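Local coordinates for cellulosomal scaffoldin adaptor protein B (Acetivibrio cellulolyticus, PDB 3BWZ) that serves as a cellulosomal scaffoldin, of which this type II cohesin module is one part, cohesins being the modules that bind dockerins in cellulosome assembly, at residues 5-11 with 157-163. Numbering follows the deposited sequence. Where two conformers were deposited one is given.
Sequences SSIEIVL and YSVIQPA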
loop_
_atom_site.group_PDB
_atom_site.type_symbol
_atom_site.label_atom_id
_atom_site.label_comp_id
_atom_site.label_asym_id
_atom_site.label_seq_id
_atom_site.Cartn_x
_atom_site.Cartn_y
_atom_site.Cartn_z
ATOM N N SER A 5 -13.279 7.336 8.212
ATOM C CA SER A 5 -12.668 7.105 6.926
ATOM C C SER A 5 -11.165 6.998 7.117
ATOM O O SER A 5 -10.588 7.804 7.836
ATOM C CB SER A 5 -12.992 8.250 5.977
ATOM O OG SER A 5 -14.385 8.315 5.689
ATOM N N SER A 6 -10.534 6.007 6.503
ATOM C CA SER A 6 -9.127 5.769 6.765
ATOM C C SER A 6 -8.458 4.964 5.663
ATOM O O SER A 6 -9.112 4.268 4.878
ATOM C CB SER A 6 -8.931 5.026 8.089
ATOM O OG SER A 6 -9.554 3.746 8.032
ATOM N N ILE A 7 -7.128 5.037 5.671
ATOM C CA ILE A 7 -6.264 4.092 4.966
ATOM C C ILE A 7 -5.263 3.602 5.999
ATOM O O ILE A 7 -4.796 4.386 6.836
ATOM C CB ILE A 7 -5.593 4.729 3.736
ATOM C CG1 ILE A 7 -4.763 3.689 2.970
ATOM C CG2 ILE A 7 -4.783 5.965 4.095
ATOM C CD1 ILE A 7 -4.312 4.170 1.580
ATOM N N GLU A 8 -4.950 2.311 5.961
ATOM C CA GLU A 8 -4.110 1.666 6.954
ATOM C C GLU A 8 -3.221 0.639 6.308
ATOM O O GLU A 8 -3.641 -0.083 5.407
ATOM C CB GLU A 8 -4.978 0.970 8.018
ATOM C CG GLU A 8 -4.177 0.362 9.184
ATOM C CD GLU A 8 -5.012 -0.176 10.328
ATOM O OE1 GLU A 8 -6.237 -0.144 10.250
ATOM O OE2 GLU A 8 -4.402 -0.651 11.316
ATOM N N ILE A 9 -2.013 0.494 6.833
ATOM C CA ILE A 9 -1.144 -0.626 6.506
ATOM C C ILE A 9 -1.336 -1.692 7.580
ATOM O O ILE A 9 -1.042 -1.460 8.730
ATOM C CB ILE A 9 0.331 -0.228 6.421
ATOM C CG1 ILE A 9 0.530 0.966 5.495
ATOM C CG2 ILE A 9 1.192 -1.418 6.041
ATOM C CD1 ILE A 9 1.975 1.521 5.480
ATOM N N VAL A 10 -1.864 -2.838 7.175
ATOM C CA VAL A 10 -2.261 -3.921 8.050
ATOM C C VAL A 10 -1.377 -5.130 7.786
ATOM O O VAL A 10 -1.321 -5.590 6.666
ATOM C CB VAL A 10 -3.792 -4.281 7.831
ATOM C CG1 VAL A 10 -4.229 -5.435 8.720
ATOM C CG2 VAL A 10 -4.656 -3.038 8.085
ATOM N N LEU A 11 -0.721 -5.669 8.804
ATOM C CA LEU A 11 0.091 -6.880 8.634
ATOM C C LEU A 11 -0.655 -8.123 9.075
ATOM O O LEU A 11 -1.450 -8.095 10.015
ATOM C CB LEU A 11 1.378 -6.791 9.453
ATOM C CG LEU A 11 2.190 -5.525 9.234
ATOM C CD1 LEU A 11 3.514 -5.607 10.018
ATOM C CD2 LEU A 11 2.414 -5.227 7.788
ATOM N N TYR A 157 -9.766 11.911 6.035
ATOM C CA TYR A 157 -9.402 10.528 6.337
ATOM C C TYR A 157 -8.140 10.437 7.171
ATOM O O TYR A 157 -7.231 11.285 7.086
ATOM C CB TYR A 157 -9.289 9.707 5.043
ATOM C CG TYR A 157 -8.157 10.087 4.104
ATOM C CD1 TYR A 157 -6.934 9.445 4.190
ATOM C CD2 TYR A 157 -8.311 11.051 3.118
ATOM C CE1 TYR A 157 -5.896 9.740 3.336
ATOM C CE2 TYR A 157 -7.259 11.357 2.263
ATOM C CZ TYR A 157 -6.056 10.700 2.360
ATOM O OH TYR A 157 -5.038 10.993 1.503
ATOM N N SER A 158 -8.094 9.403 8.014
ATOM C CA SER A 158 -6.888 9.136 8.771
ATOM C C SER A 158 -5.946 8.251 7.969
ATOM O O SER A 158 -6.371 7.480 7.095
ATOM C CB SER A 158 -7.247 8.467 10.084
ATOM O OG SER A 158 -7.972 7.288 9.811
ATOM N N VAL A 159 -4.667 8.365 8.289
ATOM C CA VAL A 159 -3.623 7.555 7.691
ATOM C C VAL A 159 -2.962 6.789 8.827
ATOM O O VAL A 159 -2.218 7.377 9.632
ATOM C CB VAL A 159 -2.620 8.413 6.890
ATOM C CG1 VAL A 159 -1.571 7.513 6.271
ATOM C CG2 VAL A 159 -3.337 9.228 5.826
ATOM N N ILE A 160 -3.312 5.504 8.939
ATOM C CA ILE A 160 -2.945 4.693 10.087
ATOM C C ILE A 160 -1.692 3.877 9.709
ATOM O O ILE A 160 -1.746 2.915 8.948
ATOM C CB ILE A 160 -4.128 3.773 10.534
ATOM C CG1 ILE A 160 -5.415 4.573 10.770
ATOM C CG2 ILE A 160 -3.753 2.935 11.747
ATOM C CD1 ILE A 160 -6.653 3.710 10.854
ATOM N N GLN A 161 -0.572 4.320 10.253
ATOM C CA GLN A 161 0.750 3.836 9.908
ATOM C C GLN A 161 1.715 4.508 10.889
ATOM O O GLN A 161 1.435 5.601 11.353
ATOM C CB GLN A 161 1.103 4.185 8.444
ATOM C CG GLN A 161 1.184 5.687 8.139
ATOM C CD GLN A 161 2.517 6.298 8.404
ATOM O OE1 GLN A 161 3.540 5.630 8.363
ATOM N NE2 GLN A 161 2.523 7.614 8.624
ATOM N N PRO A 162 2.867 3.896 11.189
ATOM C CA PRO A 162 3.420 2.712 10.575
ATOM C C PRO A 162 2.846 1.398 11.078
ATOM O O PRO A 162 2.284 1.326 12.172
ATOM C CB PRO A 162 4.903 2.802 10.960
ATOM C CG PRO A 162 4.888 3.447 12.279
ATOM C CD PRO A 162 3.782 4.465 12.197
ATOM N N ALA A 163 3.012 0.361 10.270
ATOM C CA ALA A 163 2.817 -1.018 10.715
ATOM C C ALA A 163 4.170 -1.486 11.227
ATOM O O ALA A 163 5.180 -1.266 10.594
ATOM C CB ALA A 163 2.355 -1.893 9.559
#
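In the cohesin module strand 6-11 and the start of the broken last strand, 158-165, pair in parallel, with the axes of 6-11 and 158-160 4.7 Å apart. Strand 158-160 gives N-H and C=O groups alternately to residues flanking Ser6 and Glu8: Ser158 N reaches Ser5 O (3.0 Å), Ile7 N bonds to Ser158 O, Ile160 N meets Ile7 O (2.8 Å) almost straight at 178°, and Ile9 N donates the longest of the four, to Ile160 O. In the cohesin β-sandwich this parallel pair brings the N-terminal strand alongside the C-terminal one, while strand 21-29 runs antiparallel along the other edge of 6-11.

On the inner face Ile7 and Val159 lie side by side, their CG2 methyls 4.0 Å apart. The CG2 of Ile7, placed between its backbone N and carbonyl carbon by a chi1 of -176° that sends CG1 anti to N, also meets CE1 of Tyr157, whose hydroxyl is hydrogen-bonded to Thr143. Ile7 also packs on Ile26 and Ile28 of strand 21-29 and on Leu145 of strand 143-147.

The opposite face carries Ser6, Glu8, Ser158 and Ile160. Glu8 runs out extended and lays its carboxylate over the Ile160 branches, CD 3.6 Å from CG2, while CD1 of Ile160 turns back to CB of Ser6 (3.8 Å).

After Ile160 the regular pairing stops, and a cis peptide bond precedes Pro162. The Ala163 CB, pointing toward strand 6-11, sits 3.7 Å from Ile9 CG2 and is equally near Leu11 CG, whereas Ala163 pairs through its backbone with Ile128 of strand 126-130.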